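Long-range contacts in protease VII (Escherichia coli, PDB 1I78), which works as an outer-membrane endopeptidase of the omptin family, probably cutting polypeptides preferentially between paired basic residues: residues A[253-258]-A[281-286]; A[179-184]-A[198-203]; A[244-249]-A[292-297]; A[234-239]-A[248-253]. The protein carries 3 engineered substitutions. All coordinates share one frame; numbering follows the deposited sequence.

Contact 1 of 4, residues A[253-258]-A[281-286]; sequences WNRVTN and GIENYN
Arg255 reaches across to Glu283 on the outer side of the barrel wall, where strands 245-267 and 272-296 run antiparallel. Its CB packs on Tyr285 CB of the non-hydrogen-bonded partner residue. CG passes 3.5 Å from Asn284 O and lies opposite the backbone N (chi1 175°), and from there the extended chain carries the guanidinium out past Asn284 to Glu283. At the tip both terminal nitrogens converge on one oxygen: NH1 lies 2.9 Å and NH2 2.7 Å from Glu283 OE1, an end-on salt bridge. That oxygen lies near the guanidinium plane, but the two flat groups are turned 52° apart, and both nitrogens come from the same face of the carboxylate. NH1 also borders the edge of the Tyr285 ring.

The other side of the sheet is amide-rich. Asn286 ND2 gives a hydrogen bond to a lone pair of Asn254 OD1 (3.3 Å), and a water lies very close to the same OD1 and bonds weakly to Asn284 OD1. Beneath them Val256 N bonds to Asn284 O at 3.0 Å, and Asn286 N to Asn254 O at 2.9 Å.

Glu283 OE2 forms a second salt bridge, to Arg28 of strand 12-31. A carboxylate held between two arginines would probably stay ionised, and through it charge pairing spans three adjacent strands.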
loop_
_atom_site.group_PDB
_atom_site.type_symbol
_atom_site.label_atom_id
_atom_site.label_comp_id
_atom_site.label_asym_id
_atom_site.label_seq_id
_atom_site.Cartn_x
_atom_site.Cartn_y
_atom_site.Cartn_z
ATOM N N TRP A 253 -10.264 -2.500 -1.288
ATOM C CA TRP A 253 -9.281 -2.582 -2.350
ATOM C C TRP A 253 -8.674 -1.199 -2.485
ATOM O O TRP A 253 -9.341 -0.193 -2.251
ATOM C CB TRP A 253 -9.952 -2.942 -3.670
ATOM C CG TRP A 253 -9.067 -2.735 -4.875
ATOM C CD1 TRP A 253 -8.065 -3.555 -5.307
ATOM C CD2 TRP A 253 -9.123 -1.645 -5.807
ATOM N NE1 TRP A 253 -7.500 -3.049 -6.454
ATOM C CE2 TRP A 253 -8.130 -1.879 -6.785
ATOM C CE3 TRP A 253 -9.923 -0.491 -5.913
ATOM C CZ2 TRP A 253 -7.911 -1.003 -7.868
ATOM C CZ3 TRP A 253 -9.705 0.391 -7.000
ATOM C CH2 TRP A 253 -8.706 0.122 -7.960
ATOM N N ASN A 254 -7.409 -1.132 -2.846
ATOM C CA ASN A 254 -6.816 0.169 -3.041
ATOM C C ASN A 254 -5.619 0.032 -3.942
ATOM O O ASN A 254 -4.917 -0.971 -3.907
ATOM C CB ASN A 254 -6.444 0.821 -1.703
ATOM C CG ASN A 254 -5.395 0.063 -0.974
ATOM O OD1 ASN A 254 -4.267 -0.069 -1.455
ATOM N ND2 ASN A 254 -5.749 -0.458 0.200
ATOM N N ARG A 255 -5.412 1.037 -4.779
ATOM C CA ARG A 255 -4.308 1.006 -5.710
ATOM C C ARG A 255 -3.581 2.326 -5.843
ATOM O O ARG A 255 -4.183 3.409 -5.762
ATOM C CB ARG A 255 -4.814 0.592 -7.090
ATOM C CG ARG A 255 -3.742 0.643 -8.163
ATOM C CD ARG A 255 -4.228 0.044 -9.469
ATOM N NE ARG A 255 -3.189 0.043 -10.497
ATOM C CZ ARG A 255 -1.979 -0.496 -10.343
ATOM N NH1 ARG A 255 -1.639 -1.084 -9.194
ATOM N NH2 ARG A 255 -1.101 -0.439 -11.342
ATOM N N VAL A 256 -2.273 2.220 -6.036
ATOM C CA VAL A 256 -1.442 3.389 -6.275
ATOM C C VAL A 256 -0.869 3.156 -7.661
ATOM O O VAL A 256 -0.048 2.267 -7.857
ATOM C CB VAL A 256 -0.297 3.523 -5.266
ATOM C CG1 VAL A 256 0.698 4.567 -5.762
ATOM C CG2 VAL A 256 -0.847 3.927 -3.933
ATOM N N THR A 257 -1.329 3.939 -8.623
ATOM C CA THR A 257 -0.885 3.811 -10.002
ATOM C C THR A 257 0.584 4.170 -10.190
ATOM O O THR A 257 1.107 5.089 -9.560
ATOM C CB THR A 257 -1.750 4.689 -10.915
ATOM O OG1 THR A 257 -3.042 4.092 -11.031
ATOM C CG2 THR A 257 -1.150 4.797 -12.295
ATOM N N ASN A 258 1.248 3.435 -11.073
ATOM C CA ASN A 258 2.655 3.671 -11.337
ATOM C C ASN A 258 2.915 5.007 -12.024
ATOM O O ASN A 258 2.135 5.466 -12.862
ATOM C CB ASN A 258 3.235 2.544 -12.190
ATOM C CG ASN A 258 4.715 2.719 -12.440
ATOM O OD1 ASN A 258 5.514 2.786 -11.507
ATOM N ND2 ASN A 258 5.087 2.800 -13.700
ATOM N N GLY A 281 10.331 4.145 -10.640
ATOM C CA GLY A 281 8.892 4.014 -10.730
ATOM C C GLY A 281 8.440 3.209 -9.524
ATOM O O GLY A 281 9.182 2.348 -9.049
ATOM N N ILE A 282 7.241 3.504 -9.017
ATOM C CA ILE A 282 6.670 2.814 -7.857
ATOM C C ILE A 282 5.162 2.625 -7.995
ATOM O O ILE A 282 4.447 3.546 -8.385
ATOM C CB ILE A 282 6.855 3.612 -6.552
ATOM C CG1 ILE A 282 8.333 3.800 -6.230
ATOM C CG2 ILE A 282 6.132 2.903 -5.416
ATOM C CD1 ILE A 282 8.579 4.562 -4.943
ATOM N N GLU A 283 4.672 1.437 -7.665
ATOM C CA GLU A 283 3.233 1.191 -7.707
ATOM C C GLU A 283 2.855 0.028 -6.793
ATOM O O GLU A 283 3.705 -0.761 -6.393
ATOM C CB GLU A 283 2.753 0.915 -9.137
ATOM C CG GLU A 283 3.196 -0.401 -9.729
ATOM C CD GLU A 283 2.154 -0.975 -10.677
ATOM O OE1 GLU A 283 1.103 -1.406 -10.177
ATOM O OE2 GLU A 283 2.361 -0.988 -11.909
ATOM N N ASN A 284 1.586 -0.056 -6.424
ATOM C CA ASN A 284 1.156 -1.163 -5.585
ATOM C C ASN A 284 -0.351 -1.250 -5.573
ATOM O O ASN A 284 -1.037 -0.511 -6.274
ATOM C CB ASN A 284 1.662 -0.989 -4.154
ATOM C CG ASN A 284 0.813 -0.035 -3.341
ATOM O OD1 ASN A 284 -0.031 0.679 -3.873
ATOM N ND2 ASN A 284 1.043 -0.010 -2.040
ATOM N N TYR A 285 -0.850 -2.197 -4.796
ATOM C CA TYR A 285 -2.274 -2.381 -4.601
ATOM C C TYR A 285 -2.429 -3.335 -3.438
ATOM O O TYR A 285 -1.527 -4.118 -3.135
ATOM C CB TYR A 285 -2.976 -2.899 -5.868
ATOM C CG TYR A 285 -2.635 -4.303 -6.302
ATOM C CD1 TYR A 285 -3.054 -5.412 -5.560
ATOM C CD2 TYR A 285 -1.917 -4.528 -7.476
ATOM C CE1 TYR A 285 -2.761 -6.706 -5.977
ATOM C CE2 TYR A 285 -1.622 -5.814 -7.906
ATOM C CZ TYR A 285 -2.043 -6.899 -7.155
ATOM O OH TYR A 285 -1.737 -8.173 -7.580
ATOM N N ASN A 286 -3.558 -3.238 -2.757
ATOM C CA ASN A 286 -3.815 -4.098 -1.627
ATOM C C ASN A 286 -5.286 -4.441 -1.532
ATOM O O ASN A 286 -6.156 -3.720 -2.041
ATOM C CB ASN A 286 -3.383 -3.424 -0.331
ATOM C CG ASN A 286 -1.929 -3.016 -0.348
ATOM O OD1 ASN A 286 -1.033 -3.867 -0.375
ATOM N ND2 ASN A 286 -1.679 -1.704 -0.343
HETATM O O HOH W 1 -2.370 1.583 -1.492
#

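Contact 2 of 4, residues A[179-184]-A[198-203]; sequences PYIGLT and FKYSGW
In the beta hairpin of strands 169-189 and 192-213, one piece of the antiparallel outer-membrane barrel, Ile181 and Leu183 make hydrogen-bonded pairs with Tyr200 and Phe198. Ile181 N to Tyr200 O measures 3.0 Å, and Phe198 N to Leu183 O 2.7 Å. These four side chains share the outer surface, where Ile181 CD1 lies 4.1 Å from Tyr200 CD2 at the ring's edge, the two pointing the same way.

On the other face, beside Gly182, the extended chain of Lys199 crosses the Tyr180 ring. Its CD sits over the ring in a CH-pi contact, 3.9 Å from the centroid and displaced toward the rim. NZ then gives only a weak bond to Tyr180 OH; the stronger partner of both polar ends is Asp113, whose two carboxylate oxygens take one each.

Near the corner at Gly202, a trans chi1 (179°) sets the Ser201 hydroxyl between Pro179 O and Trp203 N. Ser201 OG donates to Pro179 O at 2.6 Å and accepts from Trp203 N at 3.2 Å, the bond that makes an ST turn.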
loop_
_atom_site.group_PDB
_atom_site.type_symbol
_atom_site.label_atom_id
_atom_site.label_comp_id
_atom_site.label_asym_id
_atom_site.label_seq_id
_atom_site.Cartn_x
_atom_site.Cartn_y
_atom_site.Cartn_z
ATOM N N PRO A 179 -2.797 12.684 0.549
ATOM C CA PRO A 179 -3.863 13.624 0.897
ATOM C C PRO A 179 -4.996 13.118 -0.007
ATOM O O PRO A 179 -4.746 12.763 -1.157
ATOM C CB PRO A 179 -3.300 14.960 0.429
ATOM C CG PRO A 179 -1.815 14.774 0.600
ATOM C CD PRO A 179 -1.613 13.399 0.042
ATOM N N TYR A 180 -6.234 13.075 0.463
ATOM C CA TYR A 180 -7.269 12.534 -0.415
ATOM C C TYR A 180 -8.673 13.060 -0.171
ATOM O O TYR A 180 -8.969 13.615 0.874
ATOM C CB TYR A 180 -7.287 11.004 -0.273
ATOM C CG TYR A 180 -7.848 10.552 1.065
ATOM C CD1 TYR A 180 -9.228 10.422 1.257
ATOM C CD2 TYR A 180 -7.005 10.341 2.168
ATOM C CE1 TYR A 180 -9.756 10.099 2.498
ATOM C CE2 TYR A 180 -7.528 10.016 3.426
ATOM C CZ TYR A 180 -8.910 9.896 3.582
ATOM O OH TYR A 180 -9.446 9.568 4.816
ATOM N N ILE A 181 -9.537 12.866 -1.155
ATOM C CA ILE A 181 -10.934 13.254 -1.037
ATOM C C ILE A 181 -11.742 11.960 -1.185
ATOM O O ILE A 181 -11.265 10.979 -1.782
ATOM C CB ILE A 181 -11.360 14.249 -2.138
ATOM C CG1 ILE A 181 -11.095 13.634 -3.515
ATOM C CG2 ILE A 181 -10.643 15.577 -1.926
ATOM C CD1 ILE A 181 -11.402 14.530 -4.702
ATOM N N GLY A 182 -12.956 11.948 -0.640
ATOM C CA GLY A 182 -13.760 10.750 -0.749
ATOM C C GLY A 182 -15.257 10.904 -0.611
ATOM O O GLY A 182 -15.801 12.008 -0.524
ATOM N N LEU A 183 -15.914 9.750 -0.598
ATOM C CA LEU A 183 -17.362 9.634 -0.477
ATOM C C LEU A 183 -17.625 8.414 0.376
ATOM O O LEU A 183 -17.144 7.335 0.074
ATOM C CB LEU A 183 -18.001 9.416 -1.849
ATOM C CG LEU A 183 -19.118 10.375 -2.262
ATOM C CD1 LEU A 183 -19.800 9.840 -3.516
ATOM C CD2 LEU A 183 -20.117 10.529 -1.132
ATOM N N THR A 184 -18.373 8.579 1.452
ATOM C CA THR A 184 -18.681 7.446 2.307
ATOM C C THR A 184 -20.189 7.445 2.540
ATOM O O THR A 184 -20.844 8.465 2.331
ATOM C CB THR A 184 -17.894 7.523 3.637
ATOM O OG1 THR A 184 -18.216 6.389 4.450
ATOM C CG2 THR A 184 -18.223 8.798 4.380
ATOM N N PHE A 198 -15.420 5.453 -0.855
ATOM C CA PHE A 198 -14.570 5.640 -2.018
ATOM C C PHE A 198 -13.564 6.756 -1.795
ATOM O O PHE A 198 -13.922 7.818 -1.315
ATOM C CB PHE A 198 -15.426 5.957 -3.232
ATOM C CG PHE A 198 -16.372 4.853 -3.594
ATOM C CD1 PHE A 198 -17.490 4.590 -2.801
ATOM C CD2 PHE A 198 -16.132 4.050 -4.715
ATOM C CE1 PHE A 198 -18.362 3.540 -3.117
ATOM C CE2 PHE A 198 -16.995 2.998 -5.041
ATOM C CZ PHE A 198 -18.115 2.745 -4.237
ATOM N N LYS A 199 -12.300 6.509 -2.126
ATOM C CA LYS A 199 -11.279 7.533 -1.974
ATOM C C LYS A 199 -10.520 7.718 -3.265
ATOM O O LYS A 199 -10.358 6.780 -4.032
ATOM C CB LYS A 199 -10.275 7.182 -0.871
ATOM C CG LYS A 199 -10.875 7.166 0.480
ATOM C CD LYS A 199 -9.892 6.717 1.540
ATOM C CE LYS A 199 -10.616 6.600 2.895
ATOM N NZ LYS A 199 -9.708 6.226 4.007
ATOM N N TYR A 200 -10.048 8.944 -3.473
ATOM C CA TYR A 200 -9.275 9.322 -4.636
ATOM C C TYR A 200 -8.192 10.319 -4.255
ATOM O O TYR A 200 -8.381 11.153 -3.368
ATOM C CB TYR A 200 -10.151 9.985 -5.687
ATOM C CG TYR A 200 -9.325 10.593 -6.804
ATOM C CD1 TYR A 200 -8.690 9.776 -7.744
ATOM C CD2 TYR A 200 -9.134 11.982 -6.895
ATOM C CE1 TYR A 200 -7.886 10.316 -8.745
ATOM C CE2 TYR A 200 -8.326 12.535 -7.895
ATOM C CZ TYR A 200 -7.705 11.691 -8.810
ATOM O OH TYR A 200 -6.870 12.194 -9.772
ATOM N N SER A 201 -7.062 10.241 -4.948
ATOM C CA SER A 201 -5.970 11.163 -4.713
ATOM C C SER A 201 -5.119 11.343 -5.954
ATOM O O SER A 201 -4.889 10.400 -6.718
ATOM C CB SER A 201 -5.083 10.686 -3.568
ATOM O OG SER A 201 -4.010 11.599 -3.384
ATOM N N GLY A 202 -4.654 12.567 -6.163
ATOM C CA GLY A 202 -3.797 12.830 -7.304
ATOM C C GLY A 202 -2.551 13.490 -6.767
ATOM O O GLY A 202 -1.699 13.963 -7.510
ATOM N N TRP A 203 -2.435 13.472 -5.445
ATOM C CA TRP A 203 -1.340 14.145 -4.762
ATOM C C TRP A 203 -0.443 13.228 -3.956
ATOM O O TRP A 203 0.299 13.679 -3.086
ATOM C CB TRP A 203 -1.965 15.225 -3.878
ATOM C CG TRP A 203 -3.074 15.893 -4.635
ATOM C CD1 TRP A 203 -2.936 16.729 -5.714
ATOM C CD2 TRP A 203 -4.480 15.622 -4.519
ATOM N NE1 TRP A 203 -4.161 16.974 -6.282
ATOM C CE2 TRP A 203 -5.127 16.310 -5.567
ATOM C CE3 TRP A 203 -5.254 14.855 -3.635
ATOM C CZ2 TRP A 203 -6.513 16.257 -5.758
ATOM C CZ3 TRP A 203 -6.634 14.801 -3.825
ATOM C CH2 TRP A 203 -7.246 15.500 -4.882
#

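Contact 3 of 4, residues A[244-249]-A[292-297]; sequences NAKVYV and GLKYTF
Tyr248 lays one face of its ring over the backbone of Gly292, with Gly292 N 4.1 Å above the plane and over the ring centre. With CG between the backbone N and the carbonyl carbon (chi1 80°), the ring leans toward the neighbouring strand and that glycine, which brings no side chain to stand in the way. The same two residues are a hydrogen-bonded pair, Tyr248 N meeting Gly292 O at 2.9 Å.

Farther along, Lys246 N and Lys294 O bond at 3.0 Å, almost straight at 177°. On the opposite side of the sheet Ala245 CB touches Leu293 CD1 at 4.1 Å, and the Asn244 amide runs alongside the Tyr295 ring, their planes 12° apart.

Outside this shell, Asp15 accepts from Tyr248 OH and so fixes the far end of the ring, while Glu193 pairs with Lys246 NZ, whose neighbour Lys294 NZ is 5.3 Å away.

Strand 219-242 flanks the pair through Val247 and Tyr239. Strand 12-31 joins the other edge, Leu293 to Ile16 and Tyr295 to Ala14, closing the barrel between the first and last strands.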
loop_
_atom_site.group_PDB
_atom_site.type_symbol
_atom_site.label_atom_id
_atom_site.label_comp_id
_atom_site.label_asym_id
_atom_site.label_seq_id
_atom_site.Cartn_x
_atom_site.Cartn_y
_atom_site.Cartn_z
ATOM N N ASN A 244 -26.655 0.094 20.154
ATOM C CA ASN A 244 -25.378 0.741 19.876
ATOM C C ASN A 244 -24.163 -0.172 19.774
ATOM O O ASN A 244 -23.086 0.161 20.268
ATOM C CB ASN A 244 -25.111 1.839 20.913
ATOM C CG ASN A 244 -25.267 1.355 22.348
ATOM O OD1 ASN A 244 -24.436 0.601 22.868
ATOM N ND2 ASN A 244 -26.343 1.794 22.996
ATOM N N ALA A 245 -24.339 -1.315 19.118
ATOM C CA ALA A 245 -23.257 -2.276 18.919
ATOM C C ALA A 245 -23.465 -2.963 17.569
ATOM O O ALA A 245 -24.341 -3.821 17.434
ATOM C CB ALA A 245 -23.248 -3.307 20.041
ATOM N N LYS A 246 -22.671 -2.576 16.569
ATOM C CA LYS A 246 -22.800 -3.168 15.247
ATOM C C LYS A 246 -21.708 -4.166 14.918
ATOM O O LYS A 246 -20.521 -3.850 14.949
ATOM C CB LYS A 246 -22.817 -2.098 14.161
ATOM C CG LYS A 246 -22.969 -2.697 12.757
ATOM C CD LYS A 246 -23.202 -1.662 11.646
ATOM C CE LYS A 246 -21.926 -0.951 11.235
ATOM N NZ LYS A 246 -22.129 -0.126 10.007
ATOM N N VAL A 247 -22.108 -5.387 14.613
ATOM C CA VAL A 247 -21.134 -6.388 14.241
ATOM C C VAL A 247 -21.077 -6.250 12.712
ATOM O O VAL A 247 -22.115 -6.138 12.043
ATOM C CB VAL A 247 -21.580 -7.795 14.720
ATOM C CG1 VAL A 247 -22.371 -8.517 13.646
ATOM C CG2 VAL A 247 -20.370 -8.584 15.163
ATOM N N TYR A 248 -19.872 -6.211 12.160
ATOM C CA TYR A 248 -19.743 -6.021 10.725
ATOM C C TYR A 248 -18.568 -6.737 10.063
ATOM O O TYR A 248 -17.607 -7.169 10.712
ATOM C CB TYR A 248 -19.653 -4.522 10.423
ATOM C CG TYR A 248 -18.273 -3.962 10.653
ATOM C CD1 TYR A 248 -17.289 -4.051 9.663
ATOM C CD2 TYR A 248 -17.923 -3.409 11.887
ATOM C CE1 TYR A 248 -15.984 -3.611 9.899
ATOM C CE2 TYR A 248 -16.621 -2.962 12.136
ATOM C CZ TYR A 248 -15.659 -3.071 11.135
ATOM O OH TYR A 248 -14.376 -2.648 11.379
ATOM N N VAL A 249 -18.661 -6.812 8.743
ATOM C CA VAL A 249 -17.668 -7.462 7.909
ATOM C C VAL A 249 -17.347 -6.480 6.762
ATOM O O VAL A 249 -18.240 -5.779 6.262
ATOM C CB VAL A 249 -18.264 -8.836 7.425
ATOM C CG1 VAL A 249 -18.517 -8.847 5.921
ATOM C CG2 VAL A 249 -17.370 -9.979 7.900
ATOM N N GLY A 292 -15.300 -6.964 12.446
ATOM C CA GLY A 292 -15.173 -6.384 13.768
ATOM C C GLY A 292 -16.432 -5.735 14.311
ATOM O O GLY A 292 -17.540 -6.014 13.851
ATOM N N LEU A 293 -16.246 -4.842 15.282
ATOM C CA LEU A 293 -17.353 -4.167 15.955
ATOM C C LEU A 293 -17.269 -2.646 16.060
ATOM O O LEU A 293 -16.222 -2.081 16.361
ATOM C CB LEU A 293 -17.493 -4.754 17.360
ATOM C CG LEU A 293 -18.070 -3.876 18.468
ATOM C CD1 LEU A 293 -19.578 -3.736 18.296
ATOM C CD2 LEU A 293 -17.717 -4.502 19.805
ATOM N N LYS A 294 -18.397 -1.992 15.816
ATOM C CA LYS A 294 -18.481 -0.543 15.912
ATOM C C LYS A 294 -19.426 -0.209 17.070
ATOM O O LYS A 294 -20.636 -0.417 16.979
ATOM C CB LYS A 294 -19.001 0.047 14.602
ATOM C CG LYS A 294 -18.948 1.556 14.558
ATOM C CD LYS A 294 -19.409 2.104 13.218
ATOM C CE LYS A 294 -19.614 3.622 13.301
ATOM N NZ LYS A 294 -19.945 4.247 11.985
ATOM N N TYR A 295 -18.851 0.294 18.161
ATOM C CA TYR A 295 -19.601 0.644 19.366
ATOM C C TYR A 295 -19.845 2.149 19.475
ATOM O O TYR A 295 -18.902 2.932 19.543
ATOM C CB TYR A 295 -18.824 0.176 20.601
ATOM C CG TYR A 295 -19.624 0.151 21.880
ATOM C CD1 TYR A 295 -20.669 1.054 22.097
ATOM C CD2 TYR A 295 -19.339 -0.779 22.880
ATOM C CE1 TYR A 295 -21.416 1.030 23.270
ATOM C CE2 TYR A 295 -20.080 -0.814 24.065
ATOM C CZ TYR A 295 -21.119 0.094 24.250
ATOM O OH TYR A 295 -21.872 0.054 25.404
ATOM N N THR A 296 -21.110 2.551 19.501
ATOM C CA THR A 296 -21.448 3.966 19.631
ATOM C C THR A 296 -21.826 4.300 21.070
ATOM O O THR A 296 -22.952 4.056 21.496
ATOM C CB THR A 296 -22.617 4.356 18.704
ATOM O OG1 THR A 296 -22.159 4.380 17.348
ATOM C CG2 THR A 296 -23.162 5.730 19.067
ATOM N N PHE A 297 -20.881 4.861 21.816
ATOM C CA PHE A 297 -21.107 5.228 23.215
ATOM C C PHE A 297 -22.340 6.111 23.444
ATOM O O PHE A 297 -23.043 5.874 24.453
ATOM C CB PHE A 297 -19.863 5.917 23.779
ATOM C CG PHE A 297 -18.639 5.066 23.723
ATOM C CD1 PHE A 297 -17.972 4.868 22.522
ATOM C CD2 PHE A 297 -18.185 4.413 24.860
ATOM C CE1 PHE A 297 -16.868 4.028 22.451
ATOM C CE2 PHE A 297 -17.081 3.568 24.803
ATOM C CZ PHE A 297 -16.420 3.372 23.595
ATOM O OXT PHE A 297 -22.583 7.035 22.631
#

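Contact 4 of 4, residues A[234-239]-A[248-253]; sequences AVNAGY and YVEGAW
Asn236 and Glu250 face each other across a non-hydrogen-bonded pair and supply the one side-chain hydrogen bond here. Asn236 ND2 donates to Glu250 OE2 at 3.1 Å along a nearly straight line (172°). The acceptor lies in the amide plane, yet the carboxylate is turned 41° from it and takes the bond on its anti side, from somewhat out of its own plane. Glu250 gets there with an extended chain, CG beside the carbonyl carbon (chi1 -176°).

The backbone bonds form the ladder. Val235 and Gly251 exchange two, each 3.0 Å between N and O, and Ala237 and Val249 exchange two more, Val249 N to Ala237 O being 2.9 Å. Between the rungs come CA-H...O contacts, such as Ala234 CA to Gly251 O at 3.3 Å.

Apolar contact is slight, because the residues are small. Ala234 CB meets Ala252 CB at 3.8 Å on the same face as the Asn236-Glu250 bond, and Gly238 offers its bare CA to Tyr248 CB at 3.9 Å. Val235, Ala237 and Val249 point to the other face, on the surface of the barrel.

Strands 219-242 and 245-267 thus form a two-faced hairpin, apolar outside and mixed on the other face, where Asn236 and Glu250 sit among alanines and Tyr248. A neutral amide donor would be expected to favour the charged form of the Glu250 carboxylate.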
loop_
_atom_site.group_PDB
_atom_site.type_symbol
_atom_site.label_atom_id
_atom_site.label_comp_id
_atom_site.label_asym_id
_atom_site.label_seq_id
_atom_site.Cartn_x
_atom_site.Cartn_y
_atom_site.Cartn_z
ATOM N N ALA A 234 -14.222 0.479 -0.798
ATOM C CA ALA A 234 -14.496 -0.395 0.339
ATOM C C ALA A 234 -16.004 -0.529 0.550
ATOM O O ALA A 234 -16.753 0.426 0.337
ATOM C CB ALA A 234 -13.811 0.142 1.613
ATOM N N VAL A 235 -16.443 -1.726 0.935
ATOM C CA VAL A 235 -17.858 -1.983 1.192
ATOM C C VAL A 235 -17.978 -2.839 2.449
ATOM O O VAL A 235 -17.107 -3.669 2.745
ATOM C CB VAL A 235 -18.561 -2.697 -0.015
ATOM C CG1 VAL A 235 -18.556 -1.774 -1.245
ATOM C CG2 VAL A 235 -17.859 -4.012 -0.352
ATOM N N ASN A 236 -19.053 -2.620 3.196
ATOM C CA ASN A 236 -19.288 -3.351 4.434
ATOM C C ASN A 236 -20.747 -3.774 4.615
ATOM O O ASN A 236 -21.662 -3.233 3.978
ATOM C CB ASN A 236 -18.853 -2.492 5.623
ATOM C CG ASN A 236 -19.516 -1.118 5.624
ATOM O OD1 ASN A 236 -20.731 -0.993 5.800
ATOM N ND2 ASN A 236 -18.718 -0.080 5.411
ATOM N N ALA A 237 -20.941 -4.759 5.486
ATOM C CA ALA A 237 -22.262 -5.287 5.810
ATOM C C ALA A 237 -22.253 -5.613 7.299
ATOM O O ALA A 237 -21.326 -6.271 7.793
ATOM C CB ALA A 237 -22.559 -6.551 4.995
ATOM N N GLY A 238 -23.279 -5.156 8.010
ATOM C CA GLY A 238 -23.328 -5.408 9.435
ATOM C C GLY A 238 -24.715 -5.476 10.034
ATOM O O GLY A 238 -25.723 -5.153 9.391
ATOM N N TYR A 239 -24.750 -5.874 11.299
ATOM C CA TYR A 239 -26.001 -6.040 12.024
ATOM C C TYR A 239 -25.945 -5.399 13.408
ATOM O O TYR A 239 -24.962 -5.549 14.138
ATOM C CB TYR A 239 -26.292 -7.545 12.159
ATOM C CG TYR A 239 -27.634 -7.896 12.759
ATOM C CD1 TYR A 239 -28.820 -7.676 12.052
ATOM C CD2 TYR A 239 -27.720 -8.469 14.033
ATOM C CE1 TYR A 239 -30.062 -8.020 12.597
ATOM C CE2 TYR A 239 -28.957 -8.818 14.590
ATOM C CZ TYR A 239 -30.124 -8.592 13.868
ATOM O OH TYR A 239 -31.345 -8.935 14.418
ATOM N N TYR A 248 -19.872 -6.211 12.160
ATOM C CA TYR A 248 -19.743 -6.021 10.725
ATOM C C TYR A 248 -18.568 -6.737 10.063
ATOM O O TYR A 248 -17.607 -7.169 10.712
ATOM C CB TYR A 248 -19.653 -4.522 10.423
ATOM C CG TYR A 248 -18.273 -3.962 10.653
ATOM C CD1 TYR A 248 -17.289 -4.051 9.663
ATOM C CD2 TYR A 248 -17.923 -3.409 11.887
ATOM C CE1 TYR A 248 -15.984 -3.611 9.899
ATOM C CE2 TYR A 248 -16.621 -2.962 12.136
ATOM C CZ TYR A 248 -15.659 -3.071 11.135
ATOM O OH TYR A 248 -14.376 -2.648 11.379
ATOM N N VAL A 249 -18.661 -6.812 8.743
ATOM C CA VAL A 249 -17.668 -7.462 7.909
ATOM C C VAL A 249 -17.347 -6.480 6.762
ATOM O O VAL A 249 -18.240 -5.779 6.262
ATOM C CB VAL A 249 -18.264 -8.836 7.425
ATOM C CG1 VAL A 249 -18.517 -8.847 5.921
ATOM C CG2 VAL A 249 -17.370 -9.979 7.900
ATOM N N GLU A 250 -16.079 -6.393 6.363
ATOM C CA GLU A 250 -15.722 -5.450 5.305
ATOM C C GLU A 250 -14.632 -5.908 4.358
ATOM O O GLU A 250 -13.766 -6.698 4.732
ATOM C CB GLU A 250 -15.306 -4.084 5.904
ATOM C CG GLU A 250 -15.022 -3.028 4.831
ATOM C CD GLU A 250 -14.814 -1.627 5.373
ATOM O OE1 GLU A 250 -13.759 -1.374 6.001
ATOM O OE2 GLU A 250 -15.712 -0.770 5.162
ATOM N N GLY A 251 -14.696 -5.383 3.134
ATOM C CA GLY A 251 -13.719 -5.677 2.105
ATOM C C GLY A 251 -13.240 -4.390 1.439
ATOM O O GLY A 251 -14.047 -3.575 0.960
ATOM N N ALA A 252 -11.924 -4.205 1.396
ATOM C CA ALA A 252 -11.339 -3.006 0.804
ATOM C C ALA A 252 -10.227 -3.268 -0.211
ATOM O O ALA A 252 -9.365 -4.124 -0.024
ATOM C CB ALA A 252 -10.813 -2.102 1.900
ATOM N N TRP A 253 -10.264 -2.500 -1.288
ATOM C CA TRP A 253 -9.281 -2.582 -2.350
ATOM C C TRP A 253 -8.674 -1.199 -2.485
ATOM O O TRP A 253 -9.341 -0.193 -2.251
ATOM C CB TRP A 253 -9.952 -2.942 -3.670
ATOM C CG TRP A 253 -9.067 -2.735 -4.875
ATOM C CD1 TRP A 253 -8.065 -3.555 -5.307
ATOM C CD2 TRP A 253 -9.123 -1.645 -5.807
ATOM N NE1 TRP A 253 -7.500 -3.049 -6.454
ATOM C CE2 TRP A 253 -8.130 -1.879 -6.785
ATOM C CE3 TRP A 253 -9.923 -0.491 -5.913
ATOM C CZ2 TRP A 253 -7.911 -1.003 -7.868
ATOM C CZ3 TRP A 253 -9.705 0.391 -7.000
ATOM C CH2 TRP A 253 -8.706 0.122 -7.960
#

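All four contacts are antiparallel pairings in one barrel wall. Contacts 1 and 3 join the same two strands, 245-267 and 272-296, with centres 30 Å apart, and contact 4 binds the first of these to strand 219-242, sharing Trp253 with contact 1 and Tyr248 and Val249 with contact 3. Contact 2 lies beyond, on the hairpin that precedes strand 219-242. Contact 1, whose centre is about 6 Å from the chain's centre, is the most buried of the four and carries a cross-strand salt bridge and an asparagine cluster. The other three are surface contacts: contact 2 leans on large aromatic residues, contact 3 on a tyrosine covering glycine, and contact 4 on small residues with a single amide-carboxylate bond.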